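Local coordinates for protein nicotinate phosphoribosyltransferase (Vibrio cholerae, PDB 4HL7) that probably catalyses the ATP-assisted formation of nicotinate mononucleotide from nicotinate and phosphoribosyl diphosphate, a step of NAD biosynthesis, at residues 12-17 against 191-196; 18-23 against 131-136; 198-203 against 220-225; 6-11 against 143-148. One frame throughout, in Å; residues are numbered along the deposited sequence.

Contact 1: 12-17 against 191-196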
# COMPACT_ATOMS: atom_id res chain seq x y z
N ILE A 12 -11.36 -14.66 -7.23
CA ILE A 12 -10.13 -13.83 -7.12
C ILE A 12 -10.30 -12.93 -5.88
O ILE A 12 -9.55 -13.04 -4.92
CB ILE A 12 -9.88 -13.03 -8.43
CG1 ILE A 12 -9.57 -14.02 -9.58
CG2 ILE A 12 -8.82 -11.94 -8.21
CD1 ILE A 12 -9.33 -13.36 -10.92
N ILE A 13 -11.33 -12.11 -5.88
CA ILE A 13 -11.61 -11.24 -4.74
C ILE A 13 -12.59 -11.95 -3.80
O ILE A 13 -13.65 -12.44 -4.22
CB ILE A 13 -12.17 -9.87 -5.20
CG1 ILE A 13 -11.16 -9.17 -6.17
CG2 ILE A 13 -12.55 -9.02 -3.99
CD1 ILE A 13 -9.82 -8.78 -5.56
N ARG A 14 -12.25 -12.03 -2.53
CA ARG A 14 -12.97 -12.94 -1.63
C ARG A 14 -14.19 -12.27 -0.98
O ARG A 14 -15.11 -12.95 -0.59
CB ARG A 14 -12.00 -13.42 -0.59
CG ARG A 14 -10.89 -14.19 -1.30
CD ARG A 14 -10.66 -15.45 -0.64
NE ARG A 14 -9.80 -16.32 -1.44
CZ ARG A 14 -9.31 -17.44 -0.95
NH1 ARG A 14 -9.61 -17.78 0.30
NH2 ARG A 14 -8.53 -18.21 -1.71
N SER A 15 -14.14 -10.95 -0.85
CA SER A 15 -15.21 -10.13 -0.20
C SER A 15 -14.77 -8.69 -0.33
O SER A 15 -13.64 -8.42 -0.77
CB SER A 15 -15.39 -10.49 1.28
OG SER A 15 -14.37 -9.92 2.12
N LEU A 16 -15.61 -7.74 0.08
CA LEU A 16 -15.18 -6.33 0.02
C LEU A 16 -14.29 -5.98 1.21
O LEU A 16 -13.89 -4.81 1.39
CB LEU A 16 -16.40 -5.37 -0.05
CG LEU A 16 -17.11 -5.20 -1.41
CD1 LEU A 16 -18.21 -4.15 -1.31
CD2 LEU A 16 -16.15 -4.86 -2.56
N LEU A 17 -13.98 -6.98 2.06
CA LEU A 17 -12.93 -6.81 3.09
C LEU A 17 -11.54 -7.33 2.60
O LEU A 17 -10.49 -7.11 3.28
CB LEU A 17 -13.32 -7.58 4.39
CG LEU A 17 -14.55 -7.00 5.14
CD1 LEU A 17 -14.74 -7.80 6.43
CD2 LEU A 17 -14.31 -5.51 5.44
N SER A 191 -2.04 -14.93 -6.03
CA SER A 191 -3.44 -15.28 -6.07
C SER A 191 -3.98 -15.13 -4.64
O SER A 191 -3.20 -15.10 -3.70
CB SER A 191 -3.66 -16.72 -6.60
OG SER A 191 -3.15 -17.67 -5.66
N SER A 192 -5.29 -14.99 -4.49
CA SER A 192 -5.86 -14.93 -3.13
C SER A 192 -5.62 -16.26 -2.36
O SER A 192 -5.43 -16.24 -1.12
CB SER A 192 -7.36 -14.54 -3.17
OG SER A 192 -8.08 -15.48 -3.94
N GLN A 193 -5.64 -17.39 -3.07
CA GLN A 193 -5.35 -18.72 -2.47
C GLN A 193 -3.93 -18.79 -1.94
O GLN A 193 -3.71 -19.30 -0.82
CB GLN A 193 -5.63 -19.88 -3.47
CG GLN A 193 -5.55 -21.30 -2.87
CD GLN A 193 -6.50 -21.46 -1.70
OE1 GLN A 193 -7.64 -21.11 -1.80
NE2 GLN A 193 -5.98 -21.88 -0.57
N VAL A 194 -2.96 -18.28 -2.73
CA VAL A 194 -1.60 -18.26 -2.25
C VAL A 194 -1.43 -17.36 -1.05
O VAL A 194 -0.76 -17.75 -0.07
CB VAL A 194 -0.57 -17.86 -3.33
CG1 VAL A 194 0.78 -17.54 -2.68
CG2 VAL A 194 -0.45 -18.96 -4.37
N GLN A 195 -2.05 -16.18 -1.07
CA GLN A 195 -1.97 -15.31 0.12
C GLN A 195 -2.61 -16.01 1.31
O GLN A 195 -2.12 -15.89 2.45
CB GLN A 195 -2.70 -13.97 -0.08
CG GLN A 195 -2.53 -13.00 1.12
CD GLN A 195 -3.18 -11.66 0.90
OE1 GLN A 195 -4.05 -11.53 0.03
NE2 GLN A 195 -2.77 -10.64 1.67
N ARG A 196 -3.76 -16.64 1.06
CA ARG A 196 -4.48 -17.34 2.14
C ARG A 196 -3.55 -18.37 2.82
O ARG A 196 -3.39 -18.36 4.05
CB ARG A 196 -5.76 -17.99 1.63
CG ARG A 196 -6.62 -18.62 2.74
CD ARG A 196 -6.35 -20.12 2.83
NE ARG A 196 -6.74 -20.64 4.14
CZ ARG A 196 -6.15 -21.67 4.75
NH1 ARG A 196 -6.58 -22.07 5.94
NH2 ARG A 196 -5.12 -22.29 4.17
O HOH W 1 -9.37 -20.79 0.55
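I12 and S192 mark the closest backbone approach, their CA atoms 5.9 Å apart, where the irregular segment 12-17 passes the first turn of helix 192-205. The contact is mainly polar and is carried by S192 and R14. The hydroxyl of S192 works in both directions: OG donates to I12 O at 3.0 Å and accepts from R14 NE at 3.1 Å. With chi1 59°, OG stands between the backbone N and the carbonyl carbon, directed at the loop. The R14 chain is bent at chi2; its guanidinium lies beside the helix turn, with S192 O 3.7 Å above one face, toward the rim. At the edge of the group, R14 NH2 donates to Q193 OE1 at 3.0 Å. The amide oxygen lies near the guanidinium plane, whereas NH2 stands well above the amide plane, 54° out of it. A water joins the same two side chains a second time, accepting from R14 NH1 and donating to Q193 OE1, so two donors meet that oxygen. R14 NH1 also lies 3.9 Å from R196 CG. Beyond the segments, D18 OD2 accepts from R14 N. The helix start that receives R14 is a classical N-cap: S191 OG accepts from V194 N at 3.0 Å with an N-H...O angle of 160°, the capping bond that opens helix 192-205.

Contact 2: 18-23 against 131-136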
# COMPACT_ATOMS: atom_id res chain seq x y z
N ASP A 18 -11.54 -7.99 1.43
CA ASP A 18 -10.31 -8.51 0.83
C ASP A 18 -9.52 -7.41 0.15
O ASP A 18 -9.43 -7.37 -1.11
CB ASP A 18 -10.69 -9.59 -0.19
CG ASP A 18 -9.49 -10.37 -0.72
OD1 ASP A 18 -8.37 -10.24 -0.18
OD2 ASP A 18 -9.66 -11.06 -1.73
N LEU A 19 -8.96 -6.53 0.97
CA LEU A 19 -8.26 -5.34 0.54
C LEU A 19 -7.46 -4.81 1.70
O LEU A 19 -7.65 -5.31 2.85
CB LEU A 19 -9.25 -4.25 0.00
CG LEU A 19 -10.62 -4.04 0.69
CD1 LEU A 19 -10.48 -3.48 2.10
CD2 LEU A 19 -11.44 -3.08 -0.19
N ASP A 20 -6.59 -3.81 1.45
CA ASP A 20 -5.81 -3.22 2.59
C ASP A 20 -6.75 -2.43 3.47
O ASP A 20 -7.49 -1.58 2.99
CB ASP A 20 -4.70 -2.32 2.06
CG ASP A 20 -3.52 -3.12 1.44
OD1 ASP A 20 -3.38 -4.35 1.71
OD2 ASP A 20 -2.73 -2.47 0.72
N ALA A 21 -6.64 -2.65 4.79
CA ALA A 21 -7.55 -2.08 5.75
C ALA A 21 -7.51 -0.58 5.69
O ALA A 21 -8.55 0.08 5.92
CB ALA A 21 -7.12 -2.54 7.14
N TYR A 22 -6.34 -0.01 5.38
CA TYR A 22 -6.24 1.47 5.39
C TYR A 22 -7.14 2.12 4.29
O TYR A 22 -7.38 3.30 4.36
CB TYR A 22 -4.79 1.95 5.20
CG TYR A 22 -4.34 2.00 3.70
CD1 TYR A 22 -3.60 0.97 3.14
CD2 TYR A 22 -4.69 3.08 2.86
CE1 TYR A 22 -3.19 0.99 1.81
CE2 TYR A 22 -4.31 3.10 1.51
CZ TYR A 22 -3.56 2.05 0.99
OH TYR A 22 -3.17 2.06 -0.35
N LYS A 23 -7.59 1.34 3.28
CA LYS A 23 -8.45 1.88 2.25
C LYS A 23 -9.83 2.15 2.80
O LYS A 23 -10.41 3.23 2.55
CB LYS A 23 -8.51 0.92 1.02
CG LYS A 23 -7.14 0.81 0.37
CD LYS A 23 -7.05 1.42 -1.03
CE LYS A 23 -6.93 2.91 -1.00
NZ LYS A 23 -6.76 3.44 -2.40
N TYR A 131 -11.08 0.80 -4.92
CA TYR A 131 -10.69 0.05 -6.13
C TYR A 131 -9.25 -0.42 -6.08
O TYR A 131 -8.96 -1.51 -6.49
CB TYR A 131 -10.82 0.87 -7.45
CG TYR A 131 -12.22 0.85 -8.07
CD1 TYR A 131 -12.99 2.00 -8.12
CD2 TYR A 131 -12.74 -0.31 -8.59
CE1 TYR A 131 -14.26 2.00 -8.69
CE2 TYR A 131 -14.00 -0.34 -9.16
CZ TYR A 131 -14.75 0.81 -9.22
OH TYR A 131 -16.00 0.78 -9.83
N GLU A 132 -8.35 0.48 -5.64
CA GLU A 132 -6.91 0.28 -5.85
C GLU A 132 -6.42 -1.14 -5.64
O GLU A 132 -5.82 -1.72 -6.58
CB GLU A 132 -6.10 1.25 -4.92
CG GLU A 132 -4.61 1.00 -4.94
CD GLU A 132 -3.85 2.01 -4.10
OE1 GLU A 132 -4.43 3.04 -3.76
OE2 GLU A 132 -2.63 1.77 -3.86
N THR A 133 -6.59 -1.71 -4.44
CA THR A 133 -5.98 -3.03 -4.18
C THR A 133 -6.79 -4.13 -4.84
O THR A 133 -6.26 -5.20 -5.05
CB THR A 133 -5.66 -3.38 -2.69
OG1 THR A 133 -6.84 -3.69 -1.96
CG2 THR A 133 -4.82 -2.25 -2.04
N LEU A 134 -8.10 -3.90 -5.03
CA LEU A 134 -8.93 -4.90 -5.70
C LEU A 134 -8.48 -5.03 -7.16
O LEU A 134 -8.35 -6.13 -7.69
CB LEU A 134 -10.43 -4.53 -5.67
CG LEU A 134 -10.99 -4.33 -4.26
CD1 LEU A 134 -12.42 -3.76 -4.31
CD2 LEU A 134 -10.89 -5.62 -3.45
N VAL A 135 -8.28 -3.88 -7.80
CA VAL A 135 -7.85 -3.89 -9.20
C VAL A 135 -6.44 -4.47 -9.29
O VAL A 135 -6.18 -5.29 -10.13
CB VAL A 135 -7.93 -2.47 -9.86
CG1 VAL A 135 -7.33 -2.49 -11.29
CG2 VAL A 135 -9.40 -1.97 -9.92
N MSE A 136 -5.55 -4.09 -8.38
CA MSE A 136 -4.14 -4.64 -8.46
C MSE A 136 -4.15 -6.11 -8.28
O MSE A 136 -3.50 -6.81 -9.03
CB MSE A 136 -3.24 -3.90 -7.45
CG MSE A 136 -3.08 -2.50 -7.95
SE MSE A 136 -2.08 -1.50 -6.56
CE MSE A 136 -0.32 -2.35 -6.83
O HOH W 2 -7.49 -6.08 -2.59
O HOH W 3 -3.41 4.40 -1.67
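E132 reaches from helix 131-147 to K23 and Y22, and its chain can be followed outward. E132 CB already lies 3.4 Å from K23 NZ. CG, anti to the backbone N (chi1 173°), follows at 4.1 Å from K23 NZ, and the chain is extended beyond it. CD of E132 is about equally far from K23 NZ (3.7 Å) and Y22 OH (3.8 Å). At the tip, OE1 forms a salt bridge of 2.7 Å with K23 NZ, which comes from above the carboxylate plane, 36° out of it. OE1 also accepts from a water 2.7 Å away that in turn accepts from Y22 OH. OE2 is salt-bridged to R187, which also bonds to Y22 OH; K23 NZ has further partners in E233 and I129 O. One residue on, T133 OG1 takes a weak hydrogen bond of 3.4 Å from D20 N, and a second water connects OG1 to D18 O. L19 CB meets L134 CD2 at 4.1 Å. This buried joint fits the start of helix 21-33 to helix 131-147, which rests E132 and M136 on strand 372-380 and Y131 and V135 on strand 116-122, while D18 and A21 touch helix 216-222.

Contact 3: 198-203 against 220-225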
# COMPACT_ATOMS: atom_id res chain seq x y z
N VAL A 198 -0.25 -18.60 2.66
CA VAL A 198 0.89 -17.91 3.23
C VAL A 198 0.59 -17.39 4.62
O VAL A 198 1.37 -17.61 5.56
CB VAL A 198 1.42 -16.79 2.29
CG1 VAL A 198 2.31 -15.81 3.06
CG2 VAL A 198 2.12 -17.46 1.09
N LEU A 199 -0.57 -16.77 4.78
CA LEU A 199 -0.95 -16.27 6.09
C LEU A 199 -1.18 -17.45 7.08
O LEU A 199 -0.74 -17.39 8.23
CB LEU A 199 -2.19 -15.32 5.99
CG LEU A 199 -1.84 -13.90 5.49
CD1 LEU A 199 -3.11 -13.16 5.15
CD2 LEU A 199 -1.17 -13.19 6.65
N ALA A 200 -1.87 -18.51 6.62
CA ALA A 200 -2.08 -19.72 7.44
C ALA A 200 -0.73 -20.26 7.95
O ALA A 200 -0.60 -20.64 9.11
CB ALA A 200 -2.82 -20.79 6.64
N CYS A 201 0.28 -20.28 7.08
CA CYS A 201 1.57 -20.85 7.44
C CYS A 201 2.30 -19.94 8.45
O CYS A 201 2.83 -20.41 9.46
CB CYS A 201 2.36 -21.04 6.15
SG CYS A 201 4.11 -21.48 6.35
N LEU A 202 2.32 -18.63 8.19
CA LEU A 202 2.90 -17.67 9.14
C LEU A 202 2.26 -17.81 10.51
O LEU A 202 2.95 -17.85 11.52
CB LEU A 202 2.74 -16.25 8.64
CG LEU A 202 3.46 -15.91 7.35
CD1 LEU A 202 3.02 -14.50 6.88
CD2 LEU A 202 4.98 -16.06 7.43
N LYS A 203 0.94 -17.89 10.54
CA LYS A 203 0.26 -18.04 11.79
C LYS A 203 0.68 -19.34 12.52
O LYS A 203 0.87 -19.35 13.73
CB LYS A 203 -1.24 -17.99 11.57
CG LYS A 203 -2.01 -18.49 12.79
CD LYS A 203 -3.41 -17.92 12.89
CE LYS A 203 -4.00 -18.30 14.26
NZ LYS A 203 -5.49 -18.30 14.25
N ARG A 220 -9.87 -11.24 9.69
CA ARG A 220 -11.02 -12.04 10.14
C ARG A 220 -10.79 -13.52 10.13
O ARG A 220 -11.02 -14.17 11.15
CB ARG A 220 -12.31 -11.69 9.38
CG ARG A 220 -13.55 -12.47 9.85
CD ARG A 220 -14.84 -11.98 9.14
NE ARG A 220 -14.71 -12.03 7.68
CZ ARG A 220 -15.56 -11.47 6.82
NH1 ARG A 220 -16.64 -10.82 7.27
NH2 ARG A 220 -15.33 -11.56 5.51
N GLU A 221 -10.41 -14.07 8.99
CA GLU A 221 -10.34 -15.50 8.81
C GLU A 221 -9.41 -16.13 9.83
O GLU A 221 -9.65 -17.25 10.36
CB GLU A 221 -9.86 -15.84 7.41
CG GLU A 221 -9.52 -17.30 7.25
CD GLU A 221 -9.54 -17.78 5.82
OE1 GLU A 221 -9.80 -16.98 4.91
OE2 GLU A 221 -9.29 -18.99 5.59
N PHE A 222 -8.31 -15.43 10.12
CA PHE A 222 -7.25 -16.03 10.97
C PHE A 222 -7.17 -15.40 12.36
O PHE A 222 -6.23 -15.70 13.10
CB PHE A 222 -5.88 -15.90 10.24
CG PHE A 222 -5.81 -16.70 9.00
CD1 PHE A 222 -5.81 -18.09 9.06
CD2 PHE A 222 -5.78 -16.08 7.76
CE1 PHE A 222 -5.77 -18.86 7.92
CE2 PHE A 222 -5.71 -16.83 6.60
CZ PHE A 222 -5.69 -18.22 6.67
N ASP A 223 -8.09 -14.49 12.70
CA ASP A 223 -8.09 -13.81 13.99
C ASP A 223 -6.75 -13.15 14.22
O ASP A 223 -6.07 -13.38 15.25
CB ASP A 223 -8.44 -14.79 15.14
CG ASP A 223 -8.59 -14.07 16.49
OD1 ASP A 223 -9.08 -12.90 16.55
OD2 ASP A 223 -8.18 -14.64 17.51
N LEU A 224 -6.34 -12.36 13.23
CA LEU A 224 -5.12 -11.59 13.32
C LEU A 224 -5.53 -10.16 13.41
O LEU A 224 -6.62 -9.79 12.95
CB LEU A 224 -4.25 -11.80 12.07
CG LEU A 224 -3.73 -13.22 11.96
CD1 LEU A 224 -3.10 -13.42 10.59
CD2 LEU A 224 -2.71 -13.49 13.06
N LYS A 225 -4.65 -9.34 13.97
CA LYS A 225 -4.90 -7.92 14.12
C LYS A 225 -4.80 -7.24 12.73
O LYS A 225 -3.80 -7.42 12.04
CB LYS A 225 -3.86 -7.37 15.10
CG LYS A 225 -4.01 -5.88 15.41
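Packing of the F222 ring on L199 and A200 makes this a largely apolar contact between helix 192-205 and the end of helix 216-222, two helices separated along the chain by strand 210-213. The backbones come closest at A200 and F222, with CA atoms 7.3 Å apart. A200 N stands 3.8 Å above one face of the F222 ring, toward its rim, and A200 CB touches F222 CE1 at 3.8 Å. L199 CB approaches F222 CE2 obliquely at 3.9 Å. The opposite face is covered by E221 CG, which lies over the ring centre, so the ring is held between its own helix and the neighbouring one. L224 extends the apolar patch more loosely, its CD1 4.4 Å from L199 CD2. K203 adds the polar element. CG is anti to the backbone N (chi1 165°), and the extended chain carries K203 NZ to F222 O for a hydrogen bond of 2.9 Å, the donor standing 43° out of the carbonyl plane; on the way K203 CD passes F222 CB at 4.1 Å. The accepting carbonyl lies just before D223, where a Schellman motif with positive phi closes the helix, and a lysine ammonium there would probably be favoured by the negative C-terminal end. Beneath, L199 and L224 both rest on T213 of strand 210-213, while V198 and C201 carry helix 192-205 onto helix 155-174.

Contact 4: 6-11 against 143-148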
# COMPACT_ATOMS: atom_id res chain seq x y z
N ARG A 6 -5.54 -25.78 -5.89
CA ARG A 6 -4.55 -25.51 -4.85
C ARG A 6 -3.74 -24.22 -5.11
O ARG A 6 -3.17 -23.68 -4.20
CB ARG A 6 -3.62 -26.71 -4.64
CG ARG A 6 -4.32 -28.05 -4.42
CD ARG A 6 -3.45 -28.99 -3.60
NE ARG A 6 -2.54 -28.20 -2.77
CZ ARG A 6 -1.26 -28.52 -2.53
NH1 ARG A 6 -0.75 -29.62 -3.04
NH2 ARG A 6 -0.51 -27.72 -1.79
N LEU A 7 -3.74 -23.74 -6.34
CA LEU A 7 -3.10 -22.48 -6.68
C LEU A 7 -4.12 -21.34 -6.72
O LEU A 7 -3.78 -20.19 -6.39
CB LEU A 7 -2.42 -22.57 -8.04
CG LEU A 7 -0.92 -22.78 -8.26
CD1 LEU A 7 -0.59 -22.52 -9.73
CD2 LEU A 7 -0.05 -21.90 -7.37
N PHE A 8 -5.34 -21.64 -7.18
CA PHE A 8 -6.35 -20.60 -7.42
C PHE A 8 -7.68 -21.03 -6.83
O PHE A 8 -8.16 -22.13 -7.14
CB PHE A 8 -6.54 -20.39 -8.91
CG PHE A 8 -5.29 -20.02 -9.63
CD1 PHE A 8 -4.73 -20.90 -10.55
CD2 PHE A 8 -4.68 -18.78 -9.40
CE1 PHE A 8 -3.56 -20.56 -11.25
CE2 PHE A 8 -3.52 -18.42 -10.10
CZ PHE A 8 -2.95 -19.34 -11.02
N SER A 9 -8.28 -20.19 -5.96
CA SER A 9 -9.66 -20.46 -5.52
C SER A 9 -10.66 -20.06 -6.62
O SER A 9 -10.27 -19.36 -7.60
CB SER A 9 -9.98 -19.70 -4.22
OG SER A 9 -9.61 -18.30 -4.33
N PRO A 10 -11.96 -20.41 -6.45
CA PRO A 10 -12.87 -20.03 -7.50
C PRO A 10 -12.99 -18.53 -7.67
O PRO A 10 -13.17 -18.04 -8.78
CB PRO A 10 -14.22 -20.65 -7.06
CG PRO A 10 -13.86 -21.77 -6.16
CD PRO A 10 -12.61 -21.30 -5.45
N HIS A 11 -12.85 -17.79 -6.58
CA HIS A 11 -13.01 -16.33 -6.62
C HIS A 11 -11.65 -15.66 -6.40
O HIS A 11 -10.87 -16.09 -5.55
CB HIS A 11 -14.04 -15.90 -5.57
CG HIS A 11 -13.85 -16.55 -4.20
ND1 HIS A 11 -13.00 -17.60 -4.00
CD2 HIS A 11 -14.42 -16.27 -2.95
CE1 HIS A 11 -13.02 -17.96 -2.70
NE2 HIS A 11 -13.88 -17.15 -2.05
N ARG A 143 -3.15 -12.55 -14.47
CA ARG A 143 -1.87 -12.85 -15.11
C ARG A 143 -1.34 -14.22 -14.64
O ARG A 143 -0.86 -15.00 -15.45
CB ARG A 143 -0.87 -11.72 -14.80
CG ARG A 143 0.46 -11.83 -15.52
CD ARG A 143 1.55 -12.35 -14.58
NE ARG A 143 2.90 -12.05 -15.07
CZ ARG A 143 4.01 -12.18 -14.34
NH1 ARG A 143 3.94 -12.61 -13.08
NH2 ARG A 143 5.19 -11.84 -14.86
N SER A 144 -1.42 -14.49 -13.34
CA SER A 144 -1.07 -15.80 -12.84
C SER A 144 -1.86 -16.91 -13.51
O SER A 144 -1.25 -17.86 -14.01
CB SER A 144 -1.24 -15.90 -11.31
OG SER A 144 -0.43 -14.89 -10.67
N ARG A 145 -3.19 -16.78 -13.52
CA ARG A 145 -4.08 -17.78 -14.17
C ARG A 145 -3.78 -17.98 -15.63
O ARG A 145 -3.91 -19.13 -16.16
CB ARG A 145 -5.54 -17.35 -14.01
CG ARG A 145 -5.99 -17.55 -12.59
CD ARG A 145 -7.25 -16.75 -12.29
NE ARG A 145 -7.69 -16.96 -10.90
CZ ARG A 145 -8.85 -17.50 -10.55
NH1 ARG A 145 -9.68 -17.96 -11.49
NH2 ARG A 145 -9.16 -17.62 -9.25
N GLN A 146 -3.49 -16.88 -16.33
CA GLN A 146 -3.35 -16.96 -17.78
C GLN A 146 -1.96 -17.42 -18.20
O GLN A 146 -1.83 -18.19 -19.19
CB GLN A 146 -3.71 -15.66 -18.44
CG GLN A 146 -5.16 -15.69 -18.85
CD GLN A 146 -5.66 -14.43 -19.50
OE1 GLN A 146 -6.78 -14.04 -19.25
NE2 GLN A 146 -4.86 -13.82 -20.39
N ARG A 147 -0.96 -17.01 -17.44
CA ARG A 147 0.44 -17.18 -17.85
C ARG A 147 1.29 -18.08 -16.96
O ARG A 147 2.35 -18.54 -17.39
CB ARG A 147 1.08 -15.82 -18.06
CG ARG A 147 0.41 -15.09 -19.20
CD ARG A 147 0.79 -13.64 -19.27
NE ARG A 147 0.17 -12.98 -20.43
CZ ARG A 147 0.52 -11.77 -20.85
NH1 ARG A 147 -0.08 -11.22 -21.90
NH2 ARG A 147 1.46 -11.09 -20.22
N TRP A 148 0.82 -18.39 -15.74
CA TRP A 148 1.62 -19.16 -14.79
C TRP A 148 0.83 -20.22 -14.15
O TRP A 148 1.02 -20.55 -13.00
CB TRP A 148 2.26 -18.22 -13.75
CG TRP A 148 3.25 -17.32 -14.43
CD1 TRP A 148 3.03 -16.06 -15.01
CD2 TRP A 148 4.64 -17.66 -14.75
NE1 TRP A 148 4.18 -15.61 -15.61
CE2 TRP A 148 5.17 -16.54 -15.50
CE3 TRP A 148 5.48 -18.75 -14.44
CZ2 TRP A 148 6.50 -16.49 -15.90
CZ3 TRP A 148 6.81 -18.73 -14.90
CH2 TRP A 148 7.30 -17.62 -15.63
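F8 and R145 dominate this contact, in which the irregular N-terminal run before helix 21-33 crosses the last turns of helix 131-147 and packs against it, with a CH-pi interaction at its centre. The aliphatic part of R145 provides that interaction: R145 CG sits over the centre of the F8 ring, 3.6 Å from its centroid and 12° off the ring normal. The R145 chain runs extended from CG to NE, sliding past F8 in the opposite direction. L7 CB takes the other ring face, 3.8 Å above the plane of the F8 ring, and S144 CB meets the edge at F8 CE2, 3.6 Å away. The ring is therefore packed on both faces and along one edge. Farther along R145, the guanidinium is turned 51° from the ring and does not stack on it; F8 CB lies 3.7 Å above one guanidinium face instead.

Polar contacts gather at the arginine tip. R145 NH2 reaches S9 O at 2.6 Å, near the guanidinium plane, but the N-H...O angle of 126° makes this bond weak. The stronger partner of NH2 is E141, one turn back on the same helix, and S144 OG is likewise engaged elsewhere, with F190 O and S140 O. The loop also braces itself where it meets the arginine, through a hydrogen bond of 2.8 Å from S9 OG to H11 O.

How the contacts relate
Contact 2 is the core joint, its centre about 8 Å from the chain centre, and the one with a salt bridge across its segments. The centres of contacts 1, 3 and 4 lie about 16, 19 and 22 Å from the chain centre; contacts 1 and 3 are partly buried, whereas contact 4, though farthest, is mostly buried. Contacts 2 and 4 use different parts of helix 131-147, and contacts 1 and 3 share helix 192-205. The continuous segment 6-23 thus meets the first helix in contacts 2 and 4 and the second in contact 1. Chemistry shifts accordingly: a salt bridge inside, serine and arginine hydrogen bonds at a helix start, aromatic packing in contacts 3 and 4. S191 OG to L7 O probably ties contact 1 to contact 4.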